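Local coordinates for putative glycosyl hydrolase (Bacteroides thetaiotaomicron VPI-5482, PDB 3K11), which probably hydrolyses glycosidic linkages in carbohydrates, though its substrate is not established, at residues Cys263-Asn268 and Thr326-Ile331; Glu310-Gln315 and Ser322-Ser327. All blocks are in the same frame, centred on the assembly; numbering follows the deposited sequence.

Overall arrangement
Both contacts gather round the start of helix 326-342, and their centres lie about 8 Å apart. Contact 1 sets its first turn beside the first turn of helix 265-281, about 9 Å from the centre of the chain. Contact 2 is the hairpin whose second arm runs into the same helix, so the two share Thr-326 and Ser-327; its centre is about 16 Å from that of the chain. The hairpin also meets both helices directly: Ala-265 N lies 2.8 Å from Gln-315 O and Thr-329 OG1 lies 3.0 Å from Trp-313 N, both probable hydrogen bonds. A 1,2-ethanediol, probably from the crystallisation liquor, is bound at Glu-310 in contact 2.

Contact 1. Residues Cys263-Asn268 and Thr326-Ile331; sequences CWARAN and TSATAI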
ATOM      1  N   CYS A 263       9.640  -5.005  -7.978  1.00 24.84           N
ATOM      2  CA  CYS A 263       9.675  -6.310  -7.281  1.00 23.78           C
ATOM      3  C   CYS A 263       8.779  -7.293  -8.018  1.00 24.67           C
ATOM      4  O   CYS A 263       7.718  -7.660  -7.554  1.00 24.03           O
ATOM      5  CB  CYS A 263       9.226  -6.126  -5.834  1.00 26.91           C
ATOM      6  SG  CYS A 263      10.365  -4.968  -4.964  1.00 27.06           S
ATOM      7  N   TRP A 264       9.200  -7.634  -9.222  1.00 24.21           N
ATOM      8  CA  TRP A 264       8.424  -8.483 -10.110  1.00 23.16           C
ATOM      9  C   TRP A 264       8.249  -9.866  -9.498  1.00 24.34           C
ATOM     10  O   TRP A 264       9.215 -10.494  -9.042  1.00 21.47           O
ATOM     11  CB  TRP A 264       9.091  -8.543 -11.493  1.00 22.45           C
ATOM     12  CG  TRP A 264       8.375  -9.374 -12.485  1.00 22.43           C
ATOM     13  CD1 TRP A 264       7.043  -9.379 -12.725  1.00 26.79           C
ATOM     14  CD2 TRP A 264       8.951 -10.349 -13.360  1.00 23.18           C
ATOM     15  NE1 TRP A 264       6.748 -10.270 -13.705  1.00 23.95           N
ATOM     16  CE2 TRP A 264       7.899 -10.899 -14.111  1.00 22.33           C
ATOM     17  CE3 TRP A 264      10.248 -10.752 -13.620  1.00 23.46           C
ATOM     18  CZ2 TRP A 264       8.099 -11.859 -15.096  1.00 23.77           C
ATOM     19  CZ3 TRP A 264      10.447 -11.748 -14.571  1.00 25.90           C
ATOM     20  CH2 TRP A 264       9.368 -12.279 -15.294  1.00 21.39           C
ATOM     21  N   ALA A 265       7.010 -10.326  -9.434  1.00 23.54           N
ATOM     22  CA  ALA A 265       6.681 -11.592  -8.726  1.00 21.67           C
ATOM     23  C   ALA A 265       7.356 -12.820  -9.247  1.00 24.63           C
ATOM     24  O   ALA A 265       7.938 -13.577  -8.445  1.00 24.54           O
ATOM     25  CB  ALA A 265       5.118 -11.796  -8.644  1.00 19.89           C
ATOM     26  N   ARG A 266       7.377 -13.049 -10.564  1.00 22.68           N
ATOM     27  CA  ARG A 266       8.006 -14.288 -11.007  1.00 23.24           C
ATOM     28  C   ARG A 266       9.488 -14.323 -10.653  1.00 22.94           C
ATOM     29  O   ARG A 266       9.945 -15.315 -10.129  1.00 25.62           O
ATOM     30  CB  ARG A 266       7.804 -14.558 -12.483  1.00 22.56           C
ATOM     31  CG  ARG A 266       8.546 -15.842 -12.894  1.00 24.56           C
ATOM     32  CD  ARG A 266       8.021 -16.523 -14.128  1.00 24.34           C
ATOM     33  NE  ARG A 266       8.192 -15.732 -15.330  1.00 23.67           N
ATOM     34  CZ  ARG A 266       7.213 -15.397 -16.164  1.00 21.28           C
ATOM     35  NH1 ARG A 266       5.957 -15.766 -15.962  1.00 24.22           N
ATOM     36  NH2 ARG A 266       7.527 -14.710 -17.266  1.00 23.63           N
ATOM     37  N   ALA A 267      10.224 -13.247 -10.880  1.00 23.24           N
ATOM     38  CA  ALA A 267      11.662 -13.246 -10.589  1.00 22.81           C
ATOM     39  C   ALA A 267      11.876 -13.337  -9.085  1.00 22.95           C
ATOM     40  O   ALA A 267      12.844 -13.935  -8.636  1.00 23.57           O
ATOM     41  CB  ALA A 267      12.366 -12.003 -11.196  1.00 21.99           C
ATOM     42  N   ASN A 268      10.974 -12.764  -8.277  1.00 22.36           N
ATOM     43  CA  ASN A 268      11.056 -12.977  -6.842  1.00 20.36           C
ATOM     44  C   ASN A 268      10.830 -14.433  -6.519  1.00 22.19           C
ATOM     45  O   ASN A 268      11.522 -15.000  -5.670  1.00 24.27           O
ATOM     46  CB  ASN A 268      10.081 -12.065  -6.086  1.00 23.31           C
ATOM     47  CG  ASN A 268      10.759 -10.779  -5.654  1.00 20.88           C
ATOM     48  OD1 ASN A 268      11.280 -10.707  -4.518  1.00 22.17           O
ATOM     49  ND2 ASN A 268      10.862  -9.792  -6.582  1.00 23.35           N
ATOM     50  N   THR A 326      -0.223 -16.033 -11.907  1.00 22.96           N
ATOM     51  CA  THR A 326      -0.291 -17.434 -11.528  1.00 22.28           C
ATOM     52  C   THR A 326       1.058 -18.097 -11.339  1.00 22.82           C
ATOM     53  O   THR A 326       1.233 -18.870 -10.387  1.00 25.36           O
ATOM     54  CB  THR A 326      -1.091 -18.197 -12.592  1.00 23.65           C
ATOM     55  OG1 THR A 326      -2.416 -17.639 -12.687  1.00 24.35           O
ATOM     56  CG2 THR A 326      -1.165 -19.732 -12.255  1.00 22.19           C
ATOM     57  N   SER A 327       2.001 -17.876 -12.272  1.00 23.74           N
ATOM     58  CA  SER A 327       3.256 -18.630 -12.187  1.00 25.06           C
ATOM     59  C   SER A 327       4.032 -18.305 -10.900  1.00 25.30           C
ATOM     60  O   SER A 327       4.506 -19.198 -10.213  1.00 22.68           O
ATOM     61  CB  SER A 327       4.146 -18.454 -13.412  1.00 25.68           C
ATOM     62  OG  SER A 327       4.581 -17.121 -13.611  1.00 23.06           O
ATOM     63  N   ALA A 328       4.120 -17.041 -10.545  1.00 22.19           N
ATOM     64  CA  ALA A 328       4.786 -16.657  -9.316  1.00 22.87           C
ATOM     65  C   ALA A 328       4.098 -17.262  -8.120  1.00 22.94           C
ATOM     66  O   ALA A 328       4.742 -17.751  -7.191  1.00 23.48           O
ATOM     67  CB  ALA A 328       4.800 -15.138  -9.164  1.00 21.06           C
ATOM     68  N   THR A 329       2.772 -17.225  -8.131  1.00 24.74           N
ATOM     69  CA  THR A 329       1.983 -17.792  -7.056  1.00 22.09           C
ATOM     70  C   THR A 329       2.312 -19.250  -6.860  1.00 22.30           C
ATOM     71  O   THR A 329       2.554 -19.699  -5.716  1.00 22.76           O
ATOM     72  CB  THR A 329       0.470 -17.594  -7.312  1.00 24.07           C
ATOM     73  OG1 THR A 329       0.184 -16.185  -7.372  1.00 22.76           O
ATOM     74  CG2 THR A 329      -0.364 -18.247  -6.208  1.00 21.06           C
ATOM     75  N   ALA A 330       2.397 -19.988  -7.966  1.00 23.02           N
ATOM     76  CA  ALA A 330       2.740 -21.412  -7.889  1.00 23.06           C
ATOM     77  C   ALA A 330       4.148 -21.637  -7.307  1.00 23.01           C
ATOM     78  O   ALA A 330       4.366 -22.553  -6.497  1.00 25.87           O
ATOM     79  CB  ALA A 330       2.632 -22.086  -9.298  1.00 22.87           C
ATOM     80  N   ILE A 331       5.110 -20.872  -7.797  1.00 23.91           N
ATOM     81  CA  ILE A 331       6.471 -20.931  -7.278  1.00 23.86           C
ATOM     82  C   ILE A 331       6.474 -20.707  -5.742  1.00 20.69           C
ATOM     83  O   ILE A 331       7.106 -21.499  -5.011  1.00 23.43           O
ATOM     84  CB  ILE A 331       7.435 -19.923  -7.933  1.00 22.33           C
ATOM     85  CG1 ILE A 331       7.629 -20.196  -9.443  1.00 25.46           C
ATOM     86  CG2 ILE A 331       8.802 -19.954  -7.200  1.00 20.56           C
ATOM     87  CD1 ILE A 331       8.204 -18.954 -10.240  1.00 23.45           C
TER
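Arg-266 reaches from the first turn of helix 265-281 to Ser-327 in the first turn of helix 326-342, where NH1 donates to OG over 3.0 Å. The hydroxyl lies at the edge of the guanidinium, 5° from its plane. Arginine suits a buried site with several acceptors at once: NH1 also bonds Cys-375 O, and NH2 bonds Val-376 O. These three bonds fix the group's position and rotation, while Trp-264 CZ2 lies 3.4 Å above one face of the guanidinium, toward its rim. The anti start (CG opposite the backbone N, chi1 177°) carries the stem out toward Ser-327, and the bend at chi3 turns the guanidinium so that NH1 meets OG. That oxygen in turn donates to Glu-325 OE2, so the serine hydroxyl links the arginine to a carboxylate.

Beside the polar link the helices come close, Arg-266 CA standing 4.3 Å from Ala-328 CA, a spacing that suits alanine. The methyl of Ala-328 meets that of Ala-265 at 3.4 Å, tighter than usual van der Waals contact, and packs 3.6 Å from Arg-266 N. One turn on, Ile-331 CD1 rests 4.1 Å from Arg-266 CG and 4.0 Å from its O. Two helices starting side by side and running the same way are consistent with neighbouring inner helices of the (alpha/alpha)6 barrel of six-hairpin glycosidases.

Contact 2. Residues Glu310-Gln315 and Ser322-Ser327; sequences EGFWHQ and SYLETS. With EDO (1,2-ethanediol), chain C.
His-314 ND1 donates to Ser-322 O over 2.7 Å in a nearly straight bond (173°), the oxygen lying at the ring edge. This side-chain bond sits beside the backbone bonds of a short, weakly bonded antiparallel beta hairpin, in which Gln-315 N gives to Tyr-323 O at 2.8 Å and Glu-325 N to Trp-313 O at 3.0 Å. His-314 and Leu-324 form a non-hydrogen-bonded pair, yet their side chains run alongside one another, and Leu-324 CD2 makes a CH-pi contact over a face of the imidazole, 3.5 Å from its centroid. Histidine thus serves twice, offering an N-H at its edge and a pi face; an alanine here would probably leave Ser-322 O without its donor and Leu-324 CD2 without the ring beneath it.

Leu-324 has other partners as well: CB packs on Phe-312 CB at 3.6 Å, and CD1 rests on Glu-310 CB. Beyond it, Glu-310 OE2 bonds Tyr-389 OH of the second subunit, while OE1 accepts from O2 of the 1,2-ethanediol at 2.7 Å. At the other end, Gln-315 starts with CG anti to the backbone N (chi1 167°) and bends at chi2, laying its amide along the Tyr-323 ring, planes 20° apart; Gln-315 NE2 bonds Tyr-387 O. Glu-325 is the N-cap of helix 326-342, a role suited to a carboxylate: OE2 accepts from Ser-327 N at 3.0 Å, from above the carboxylate plane, and from Ser-327 OG on its syn lone pair. A water donates to both Glu-325 OE1 and Gln-315 OE1, the latter at 2.9 Å.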
ATOM      1  N   GLU A 310      -7.102 -13.198  -2.489  1.00 23.44           N
ATOM      2  CA  GLU A 310      -7.477 -14.248  -3.406  1.00 23.93           C
ATOM      3  C   GLU A 310      -6.467 -15.385  -3.383  1.00 25.20           C
ATOM      4  O   GLU A 310      -6.658 -16.399  -4.067  1.00 26.12           O
ATOM      5  CB  GLU A 310      -7.599 -13.724  -4.850  1.00 24.62           C
ATOM      6  CG  GLU A 310      -8.637 -12.611  -4.989  1.00 23.93           C
ATOM      7  CD  GLU A 310      -9.978 -13.011  -4.408  1.00 25.69           C
ATOM      8  OE1 GLU A 310     -10.465 -14.138  -4.693  1.00 28.51           O
ATOM      9  OE2 GLU A 310     -10.556 -12.207  -3.648  1.00 29.03           O
ATOM     10  N   GLY A 311      -5.394 -15.223  -2.605  1.00 25.90           N
ATOM     11  CA  GLY A 311      -4.376 -16.276  -2.481  1.00 20.99           C
ATOM     12  C   GLY A 311      -3.224 -16.110  -3.462  1.00 23.02           C
ATOM     13  O   GLY A 311      -2.144 -16.598  -3.234  1.00 24.49           O
ATOM     14  N   PHE A 312      -3.474 -15.424  -4.560  1.00 23.13           N
ATOM     15  CA  PHE A 312      -2.438 -15.091  -5.527  1.00 23.27           C
ATOM     16  C   PHE A 312      -1.580 -13.951  -4.981  1.00 22.64           C
ATOM     17  O   PHE A 312      -2.006 -13.175  -4.108  1.00 25.18           O
ATOM     18  CB  PHE A 312      -3.070 -14.579  -6.821  1.00 24.07           C
ATOM     19  CG  PHE A 312      -3.872 -15.594  -7.567  1.00 23.16           C
ATOM     20  CD1 PHE A 312      -3.249 -16.491  -8.431  1.00 24.30           C
ATOM     21  CD2 PHE A 312      -5.258 -15.650  -7.424  1.00 24.37           C
ATOM     22  CE1 PHE A 312      -4.002 -17.429  -9.133  1.00 23.59           C
ATOM     23  CE2 PHE A 312      -6.015 -16.561  -8.138  1.00 23.69           C
ATOM     24  CZ  PHE A 312      -5.380 -17.490  -8.954  1.00 25.78           C
ATOM     25  N   TRP A 313      -0.410 -13.803  -5.584  1.00 22.90           N
ATOM     26  CA  TRP A 313       0.408 -12.625  -5.423  1.00 22.88           C
ATOM     27  C   TRP A 313       0.326 -11.737  -6.676  1.00 21.68           C
ATOM     28  O   TRP A 313      -0.053 -12.178  -7.768  1.00 23.83           O
ATOM     29  CB  TRP A 313       1.845 -13.020  -5.109  1.00 24.90           C
ATOM     30  CG  TRP A 313       2.082 -13.503  -3.723  1.00 23.21           C
ATOM     31  CD1 TRP A 313       2.602 -12.755  -2.686  1.00 23.85           C
ATOM     32  CD2 TRP A 313       1.828 -14.803  -3.182  1.00 23.06           C
ATOM     33  NE1 TRP A 313       2.691 -13.522  -1.547  1.00 23.11           N
ATOM     34  CE2 TRP A 313       2.228 -14.774  -1.824  1.00 23.76           C
ATOM     35  CE3 TRP A 313       1.297 -15.994  -3.694  1.00 21.37           C
ATOM     36  CZ2 TRP A 313       2.132 -15.877  -0.995  1.00 24.43           C
ATOM     37  CZ3 TRP A 313       1.250 -17.125  -2.865  1.00 20.63           C
ATOM     38  CH2 TRP A 313       1.654 -17.049  -1.533  1.00 22.74           C
ATOM     39  N   HIS A 314       0.610 -10.449  -6.459  1.00 24.16           N
ATOM     40  CA  HIS A 314       0.555  -9.425  -7.481  1.00 23.62           C
ATOM     41  C   HIS A 314       1.842  -9.385  -8.338  1.00 23.69           C
ATOM     42  O   HIS A 314       2.970  -9.532  -7.813  1.00 24.02           O
ATOM     43  CB  HIS A 314       0.339  -8.065  -6.842  1.00 23.73           C
ATOM     44  CG  HIS A 314      -0.975  -7.903  -6.156  1.00 22.41           C
ATOM     45  ND1 HIS A 314      -2.113  -7.472  -6.814  1.00 21.57           N
ATOM     46  CD2 HIS A 314      -1.334  -8.098  -4.859  1.00 23.41           C
ATOM     47  CE1 HIS A 314      -3.113  -7.410  -5.943  1.00 24.91           C
ATOM     48  NE2 HIS A 314      -2.677  -7.794  -4.755  1.00 24.59           N
ATOM     49  N   GLN A 315       1.648  -9.089  -9.632  1.00 23.09           N
ATOM     50  CA  GLN A 315       2.710  -8.990 -10.673  1.00 22.87           C
ATOM     51  C   GLN A 315       3.899  -8.156 -10.198  1.00 23.06           C
ATOM     52  O   GLN A 315       5.045  -8.532 -10.386  1.00 22.79           O
ATOM     53  CB  GLN A 315       2.094  -8.387 -11.927  1.00 22.29           C
ATOM     54  CG  GLN A 315       3.013  -7.927 -13.006  1.00 22.47           C
ATOM     55  CD  GLN A 315       3.612  -8.997 -13.814  1.00 23.47           C
ATOM     56  OE1 GLN A 315       3.678 -10.165 -13.403  1.00 24.65           O
ATOM     57  NE2 GLN A 315       4.095  -8.617 -14.995  1.00 22.08           N
ATOM     58  N   SER A 322      -1.714  -4.069  -9.181  1.00 24.38           N
ATOM     59  CA  SER A 322      -1.183  -4.781 -10.331  1.00 24.93           C
ATOM     60  C   SER A 322      -1.845  -6.177 -10.380  1.00 27.66           C
ATOM     61  O   SER A 322      -2.333  -6.685  -9.380  1.00 23.90           O
ATOM     62  CB  SER A 322       0.336  -4.917 -10.315  1.00 25.38           C
ATOM     63  OG  SER A 322       0.835  -5.665  -9.226  1.00 23.43           O
ATOM     64  N   TYR A 323      -1.869  -6.779 -11.552  1.00 23.83           N
ATOM     65  CA  TYR A 323      -2.650  -8.016 -11.677  1.00 25.36           C
ATOM     66  C   TYR A 323      -2.127  -9.180 -10.880  1.00 24.54           C
ATOM     67  O   TYR A 323      -0.932  -9.271 -10.623  1.00 24.43           O
ATOM     68  CB  TYR A 323      -2.833  -8.397 -13.144  1.00 24.35           C
ATOM     69  CG  TYR A 323      -1.672  -8.858 -13.953  1.00 21.97           C
ATOM     70  CD1 TYR A 323      -1.260 -10.180 -13.903  1.00 23.96           C
ATOM     71  CD2 TYR A 323      -1.064  -8.031 -14.886  1.00 26.80           C
ATOM     72  CE1 TYR A 323      -0.265 -10.637 -14.709  1.00 23.17           C
ATOM     73  CE2 TYR A 323      -0.023  -8.492 -15.685  1.00 24.36           C
ATOM     74  CZ  TYR A 323       0.360  -9.798 -15.608  1.00 25.91           C
ATOM     75  OH  TYR A 323       1.336 -10.297 -16.451  1.00 24.64           O
ATOM     76  N   LEU A 324      -3.037 -10.106 -10.541  1.00 26.45           N
ATOM     77  CA  LEU A 324      -2.689 -11.325  -9.835  1.00 24.41           C
ATOM     78  C   LEU A 324      -2.112 -12.311 -10.845  1.00 24.77           C
ATOM     79  O   LEU A 324      -2.767 -12.649 -11.831  1.00 24.16           O
ATOM     80  CB  LEU A 324      -3.921 -11.914  -9.165  1.00 23.54           C
ATOM     81  CG  LEU A 324      -4.570 -11.013  -8.088  1.00 24.33           C
ATOM     82  CD1 LEU A 324      -5.875 -11.629  -7.494  1.00 28.51           C
ATOM     83  CD2 LEU A 324      -3.534 -10.673  -6.976  1.00 22.04           C
ATOM     84  N   GLU A 325      -0.943 -12.839 -10.559  1.00 23.64           N
ATOM     85  CA  GLU A 325      -0.198 -13.683 -11.528  1.00 21.96           C
ATOM     86  C   GLU A 325       0.050 -15.091 -11.031  1.00 24.84           C
ATOM     87  O   GLU A 325       0.486 -15.323  -9.897  1.00 25.69           O
ATOM     88  CB  GLU A 325       1.096 -12.947 -11.868  1.00 23.16           C
ATOM     89  CG  GLU A 325       1.758 -13.371 -13.183  1.00 23.48           C
ATOM     90  CD  GLU A 325       2.611 -14.624 -13.030  1.00 25.58           C
ATOM     91  OE1 GLU A 325       3.327 -14.682 -11.989  1.00 24.29           O
ATOM     92  OE2 GLU A 325       2.621 -15.499 -13.946  1.00 23.20           O
ATOM     93  N   THR A 326      -0.223 -16.033 -11.907  1.00 22.96           N
ATOM     94  CA  THR A 326      -0.291 -17.434 -11.528  1.00 22.28           C
ATOM     95  C   THR A 326       1.058 -18.097 -11.339  1.00 22.82           C
ATOM     96  O   THR A 326       1.233 -18.870 -10.387  1.00 25.36           O
ATOM     97  CB  THR A 326      -1.091 -18.197 -12.592  1.00 23.65           C
ATOM     98  OG1 THR A 326      -2.416 -17.639 -12.687  1.00 24.35           O
ATOM     99  CG2 THR A 326      -1.165 -19.732 -12.255  1.00 22.19           C
ATOM    100  N   SER A 327       2.001 -17.876 -12.272  1.00 23.74           N
ATOM    101  CA  SER A 327       3.256 -18.630 -12.187  1.00 25.06           C
ATOM    102  C   SER A 327       4.032 -18.305 -10.900  1.00 25.30           C
ATOM    103  O   SER A 327       4.506 -19.198 -10.213  1.00 22.68           O
ATOM    104  CB  SER A 327       4.146 -18.454 -13.412  1.00 25.68           C
ATOM    105  OG  SER A 327       4.581 -17.121 -13.611  1.00 23.06           O
TER
HETATM  106  C1  EDO C   2     -10.523 -17.918  -1.915  1.00 31.34           C
HETATM  107  O1  EDO C   2     -10.088 -18.601  -3.101  1.00 29.71           O
HETATM  108  C2  EDO C   2     -10.580 -16.442  -2.187  1.00 28.09           C
HETATM  109  O2  EDO C   2     -11.617 -16.081  -3.142  1.00 27.94           O
HETATM  110  O   HOH W   1       4.943 -12.420 -12.067  1.00 22.19           O